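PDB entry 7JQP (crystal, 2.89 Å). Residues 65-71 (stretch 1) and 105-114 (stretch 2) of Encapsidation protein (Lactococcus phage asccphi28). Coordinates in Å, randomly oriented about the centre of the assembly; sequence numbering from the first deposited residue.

Stretch 1 (65-71) EKNNFIT
Stretch 2 (105-114) EIKAIRNKIF

Stretch 2 is a β-hairpin. Its strands, 105-109 and 112-114, are joined by a type II' turn from Ile-109 to Lys-112, in which Arg-110 takes phi/psi 60/-131 and Asn-111 -94/20. Backbone hydrogen bonds run from Ile-109 N to Lys-112 O (3.0 Å) and from Lys-112 N to Ile-109 O (3.1 Å). A second pair runs from Lys-107 N to Phe-114 O (2.7 Å) and from Phe-114 N to Lys-107 O (a very short 2.5 Å). Alternation along the strands turns Ile-106, Ala-108 and Ile-113 toward stretch 1, while Lys-107, Ile-109 and Lys-112 point away.

Stretch 1 lies over this apolar face without forming a regular helix or strand. It folds on itself through Asn-68 N to Glu-65 O (3.2 Å) and Phe-69 N to Lys-66 O (3.0 Å), then extends at Ile-70 (-112/126). In register, Asn-67 CA is 5.7 Å from Ala-108 CA, and Ile-70 CA is 8.2 Å from Ile-106 CA. The small Ala-108 suits the closer approach: its CB lies 3.4 Å from Asn-67 OD1 and 4.4 Å from Lys-66 CB. Asn-67 (chi1 m) points away at CB, yet its end comes nearer.

Where the backbones stand farther apart, branched side chains fill the space. Ile-70, Ile-106 and Ile-113 all adopt m,t rotamers. Ile-70 CG2 meets Ile-106 CD1 at 3.4 Å, and Ile-70 CD1 lies 4.2 Å from Ile-113 CG2. The tip of Ile-113, CD1, reaches 3.6 Å from both Lys-66 O and Phe-69 CB, beside an obliquely placed ring (Phe-69 chi1 t, chi2 70°).

At the turn, Lys-66 (chi1 -30°, then m, t, m) lays its aliphatic chain along the hairpin, CG 3.8 Å from Arg-110 O. Its NZ stands 3.7 Å from Asn-111 OD1. No hydrogen bond crosses the contact, which buries 383 Å² through packing.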

ATOM      1  N   GLU A  65      -6.866 -17.724   0.793  1.00 47.47           N
ATOM      2  CA  GLU A  65      -5.998 -18.621   1.558  1.00 52.78           C
ATOM      3  C   GLU A  65      -5.717 -19.854   0.709  1.00 46.42           C
ATOM      4  O   GLU A  65      -6.490 -20.811   0.691  1.00 46.55           O
ATOM      5  CB  GLU A  65      -6.651 -19.015   2.875  1.00 68.00           C
ATOM      6  CG  GLU A  65      -6.790 -17.880   3.868  1.00 85.88           C
ATOM      7  CD  GLU A  65      -5.483 -17.494   4.522  1.00 95.26           C
ATOM      8  OE1 GLU A  65      -4.647 -18.382   4.789  1.00 71.75           O
ATOM      9  OE2 GLU A  65      -5.292 -16.283   4.765  1.00104.15           O
ATOM     10  N   LYS A  66      -4.592 -19.841  -0.018  1.00 42.70           N
ATOM     11  CA  LYS A  66      -4.281 -20.968  -0.894  1.00 41.97           C
ATOM     12  C   LYS A  66      -4.079 -22.254  -0.101  1.00 50.51           C
ATOM     13  O   LYS A  66      -4.375 -23.346  -0.602  1.00 49.32           O
ATOM     14  CB  LYS A  66      -3.057 -20.678  -1.770  1.00 49.07           C
ATOM     15  CG  LYS A  66      -2.875 -19.210  -2.116  1.00 51.07           C
ATOM     16  CD  LYS A  66      -4.102 -18.706  -2.864  1.00 48.63           C
ATOM     17  CE  LYS A  66      -3.817 -17.477  -3.706  1.00 46.66           C
ATOM     18  NZ  LYS A  66      -3.039 -16.431  -2.992  1.00 44.99           N
ATOM     19  N   ASN A  67      -3.566 -22.147   1.128  1.00 49.40           N
ATOM     20  CA  ASN A  67      -3.290 -23.339   1.923  1.00 45.12           C
ATOM     21  C   ASN A  67      -4.552 -24.173   2.121  1.00 48.69           C
ATOM     22  O   ASN A  67      -4.492 -25.408   2.155  1.00 52.34           O
ATOM     23  CB  ASN A  67      -2.700 -22.945   3.276  1.00 46.46           C
ATOM     24  CG  ASN A  67      -1.474 -22.066   3.145  1.00 62.09           C
ATOM     25  OD1 ASN A  67      -0.623 -22.288   2.285  1.00 63.66           O
ATOM     26  ND2 ASN A  67      -1.384 -21.052   3.997  1.00 74.83           N
ATOM     27  N   ASN A  68      -5.706 -23.518   2.269  1.00 52.64           N
ATOM     28  CA  ASN A  68      -6.959 -24.223   2.503  1.00 51.04           C
ATOM     29  C   ASN A  68      -7.734 -24.486   1.217  1.00 50.36           C
ATOM     30  O   ASN A  68      -8.899 -24.894   1.277  1.00 50.30           O
ATOM     31  CB  ASN A  68      -7.852 -23.453   3.481  1.00 61.41           C
ATOM     32  CG  ASN A  68      -7.168 -23.184   4.806  1.00 55.02           C
ATOM     33  OD1 ASN A  68      -6.067 -23.667   5.056  1.00 47.25           O
ATOM     34  ND2 ASN A  68      -7.866 -22.490   5.701  1.00 71.76           N
ATOM     35  N   PHE A  69      -7.114 -24.257   0.057  1.00 49.16           N
ATOM     36  CA  PHE A  69      -7.758 -24.586  -1.211  1.00 41.71           C
ATOM     37  C   PHE A  69      -8.032 -26.082  -1.293  1.00 33.51           C
ATOM     38  O   PHE A  69      -9.095 -26.506  -1.760  1.00 35.33           O
ATOM     39  CB  PHE A  69      -6.866 -24.129  -2.365  1.00 36.92           C
ATOM     40  CG  PHE A  69      -7.560 -24.080  -3.699  1.00 39.55           C
ATOM     41  CD1 PHE A  69      -8.532 -23.126  -3.949  1.00 40.80           C
ATOM     42  CD2 PHE A  69      -7.235 -24.976  -4.702  1.00 49.82           C
ATOM     43  CE1 PHE A  69      -9.167 -23.065  -5.174  1.00 46.64           C
ATOM     44  CE2 PHE A  69      -7.872 -24.924  -5.928  1.00 58.59           C
ATOM     45  CZ  PHE A  69      -8.838 -23.966  -6.164  1.00 56.13           C
ATOM     46  N   ILE A  70      -7.081 -26.892  -0.832  1.00 38.72           N
ATOM     47  CA  ILE A  70      -7.235 -28.333  -0.672  1.00 56.99           C
ATOM     48  C   ILE A  70      -7.222 -28.622   0.824  1.00 58.41           C
ATOM     49  O   ILE A  70      -6.288 -28.217   1.527  1.00 60.27           O
ATOM     50  CB  ILE A  70      -6.093 -29.083  -1.378  1.00 52.88           C
ATOM     51  CG1 ILE A  70      -6.083 -28.764  -2.875  1.00 41.69           C
ATOM     52  CG2 ILE A  70      -6.246 -30.586  -1.147  1.00 47.55           C
ATOM     53  CD1 ILE A  70      -4.897 -29.356  -3.622  1.00 38.59           C
ATOM     54  N   THR A  71      -8.249 -29.313   1.312  1.00 46.04           N
ATOM     55  CA  THR A  71      -8.435 -29.532   2.740  1.00 39.20           C
ATOM     56  C   THR A  71      -8.401 -31.022   3.057  1.00 52.45           C
ATOM     57  O   THR A  71      -8.612 -31.867   2.183  1.00 56.78           O
ATOM     58  CB  THR A  71      -9.755 -28.925   3.234  1.00 54.04           C
ATOM     59  OG1 THR A  71     -10.833 -29.366   2.400  1.00 62.65           O
ATOM     60  CG2 THR A  71      -9.686 -27.403   3.212  1.00 53.13           C
ATOM     61  N   GLU A 105       2.459 -35.073  -0.804  1.00 54.57           N
ATOM     62  CA  GLU A 105       2.546 -33.845  -0.022  1.00 50.46           C
ATOM     63  C   GLU A 105       2.048 -32.686  -0.873  1.00 41.99           C
ATOM     64  O   GLU A 105       2.449 -32.545  -2.033  1.00 42.54           O
ATOM     65  CB  GLU A 105       3.980 -33.608   0.482  1.00 48.40           C
ATOM     66  CG  GLU A 105       4.906 -32.833  -0.436  1.00 48.31           C
ATOM     67  CD  GLU A 105       6.131 -32.306   0.303  1.00 50.14           C
ATOM     68  OE1 GLU A 105       6.374 -32.750   1.447  1.00 51.04           O
ATOM     69  OE2 GLU A 105       6.846 -31.449  -0.258  1.00 70.52           O
ATOM     70  N   ILE A 106       1.181 -31.861  -0.292  1.00 41.76           N
ATOM     71  CA  ILE A 106       0.630 -30.682  -0.951  1.00 41.02           C
ATOM     72  C   ILE A 106       1.305 -29.467  -0.331  1.00 46.84           C
ATOM     73  O   ILE A 106       1.191 -29.228   0.876  1.00 42.02           O
ATOM     74  CB  ILE A 106      -0.896 -30.615  -0.785  1.00 46.11           C
ATOM     75  CG1 ILE A 106      -1.551 -31.741  -1.589  1.00 39.91           C
ATOM     76  CG2 ILE A 106      -1.404 -29.239  -1.207  1.00 44.20           C
ATOM     77  CD1 ILE A 106      -3.053 -31.825  -1.428  1.00 52.68           C
ATOM     78  N   LYS A 107       2.008 -28.704  -1.154  1.00 58.12           N
ATOM     79  CA  LYS A 107       2.734 -27.506  -0.748  1.00 46.03           C
ATOM     80  C   LYS A 107       2.193 -26.313  -1.513  1.00 42.89           C
ATOM     81  O   LYS A 107       2.089 -26.357  -2.743  1.00 46.08           O
ATOM     82  CB  LYS A 107       4.228 -27.711  -1.009  1.00 51.93           C
ATOM     83  CG  LYS A 107       5.129 -26.522  -0.755  1.00 66.00           C
ATOM     84  CD  LYS A 107       6.524 -26.781  -1.347  1.00 65.18           C
ATOM     85  CE  LYS A 107       7.065 -28.153  -0.947  1.00 46.55           C
ATOM     86  NZ  LYS A 107       8.493 -28.331  -1.338  1.00 51.86           N
ATOM     87  N   ALA A 108       1.836 -25.257  -0.788  1.00 38.89           N
ATOM     88  CA  ALA A 108       1.338 -24.025  -1.386  1.00 42.25           C
ATOM     89  C   ALA A 108       2.349 -22.909  -1.171  1.00 35.46           C
ATOM     90  O   ALA A 108       2.640 -22.543  -0.026  1.00 49.75           O
ATOM     91  CB  ALA A 108      -0.018 -23.638  -0.797  1.00 42.48           C
ATOM     92  N   ILE A 109       2.883 -22.373  -2.265  1.00 39.52           N
ATOM     93  CA  ILE A 109       3.839 -21.273  -2.223  1.00 42.98           C
ATOM     94  C   ILE A 109       3.394 -20.211  -3.218  1.00 55.01           C
ATOM     95  O   ILE A 109       3.200 -20.505  -4.403  1.00 49.70           O
ATOM     96  CB  ILE A 109       5.279 -21.733  -2.533  1.00 32.56           C
ATOM     97  CG1 ILE A 109       5.691 -22.854  -1.578  1.00 51.35           C
ATOM     98  CG2 ILE A 109       6.239 -20.554  -2.454  1.00 45.38           C
ATOM     99  CD1 ILE A 109       7.107 -23.360  -1.787  1.00 48.34           C
ATOM    100  N   ARG A 110       3.241 -18.981  -2.736  1.00 48.80           N
ATOM    101  CA  ARG A 110       2.904 -17.829  -3.579  1.00 46.25           C
ATOM    102  C   ARG A 110       1.568 -18.121  -4.257  1.00 45.81           C
ATOM    103  O   ARG A 110       0.613 -18.512  -3.568  1.00 46.13           O
ATOM    104  CB  ARG A 110       4.074 -17.555  -4.519  1.00 52.18           C
ATOM    105  CG  ARG A 110       5.268 -16.903  -3.849  1.00 65.39           C
ATOM    106  CD  ARG A 110       6.463 -16.821  -4.785  1.00 64.20           C
ATOM    107  NE  ARG A 110       7.565 -16.080  -4.177  1.00 73.52           N
ATOM    108  CZ  ARG A 110       8.336 -16.552  -3.203  1.00 95.78           C
ATOM    109  NH1 ARG A 110       8.127 -17.766  -2.713  1.00 79.99           N
ATOM    110  NH2 ARG A 110       9.316 -15.805  -2.712  1.00108.82           N
ATOM    111  N   ASN A 111       1.450 -17.940  -5.569  1.00 43.42           N
ATOM    112  CA  ASN A 111       0.214 -18.128  -6.310  1.00 46.18           C
ATOM    113  C   ASN A 111       0.098 -19.521  -6.911  1.00 43.62           C
ATOM    114  O   ASN A 111      -0.684 -19.718  -7.848  1.00 45.85           O
ATOM    115  CB  ASN A 111       0.136 -17.061  -7.406  1.00 60.32           C
ATOM    116  CG  ASN A 111      -0.388 -15.728  -6.897  1.00 67.50           C
ATOM    117  OD1 ASN A 111      -0.623 -15.554  -5.701  1.00 61.42           O
ATOM    118  ND2 ASN A 111      -0.473 -14.749  -7.794  1.00 63.01           N
ATOM    119  N   LYS A 112       0.849 -20.490  -6.390  1.00 43.87           N
ATOM    120  CA  LYS A 112       0.832 -21.846  -6.912  1.00 41.54           C
ATOM    121  C   LYS A 112       0.638 -22.837  -5.773  1.00 31.20           C
ATOM    122  O   LYS A 112       1.030 -22.583  -4.632  1.00 30.90           O
ATOM    123  CB  LYS A 112       2.142 -22.167  -7.648  1.00 44.91           C
ATOM    124  CG  LYS A 112       2.444 -21.235  -8.811  1.00 42.52           C
ATOM    125  CD  LYS A 112       3.699 -21.663  -9.555  1.00 30.95           C
ATOM    126  CE  LYS A 112       4.010 -20.715 -10.702  1.00 50.26           C
ATOM    127  NZ  LYS A 112       5.170 -21.177 -11.515  1.00 70.71           N
ATOM    128  N   ILE A 113       0.045 -23.979  -6.102  1.00 30.41           N
ATOM    129  CA  ILE A 113      -0.059 -25.120  -5.201  1.00 36.35           C
ATOM    130  C   ILE A 113       0.678 -26.275  -5.862  1.00 41.98           C
ATOM    131  O   ILE A 113       0.457 -26.553  -7.047  1.00 36.56           O
ATOM    132  CB  ILE A 113      -1.525 -25.497  -4.930  1.00 29.10           C
ATOM    133  CG1 ILE A 113      -2.196 -24.447  -4.047  1.00 31.50           C
ATOM    134  CG2 ILE A 113      -1.582 -26.867  -4.259  1.00 36.55           C
ATOM    135  CD1 ILE A 113      -3.689 -24.661  -3.884  1.00 36.97           C
ATOM    136  N   PHE A 114       1.552 -26.938  -5.112  1.00 48.15           N
ATOM    137  CA  PHE A 114       2.390 -27.998  -5.652  1.00 37.27           C
ATOM    138  C   PHE A 114       2.000 -29.323  -5.012  1.00 37.94           C
ATOM    139  O   PHE A 114       1.833 -29.403  -3.791  1.00 43.57           O
ATOM    140  CB  PHE A 114       3.870 -27.706  -5.407  1.00 34.29           C
ATOM    141  CG  PHE A 114       4.345 -26.428  -6.033  1.00 34.41           C
ATOM    142  CD1 PHE A 114       4.216 -25.230  -5.354  1.00 41.08           C
ATOM    143  CD2 PHE A 114       4.899 -26.417  -7.302  1.00 42.77           C
ATOM    144  CE1 PHE A 114       4.647 -24.044  -5.918  1.00 47.03           C
ATOM    145  CE2 PHE A 114       5.327 -25.231  -7.875  1.00 46.77           C
ATOM    146  CZ  PHE A 114       5.202 -24.044  -7.181  1.00 43.65           C
TER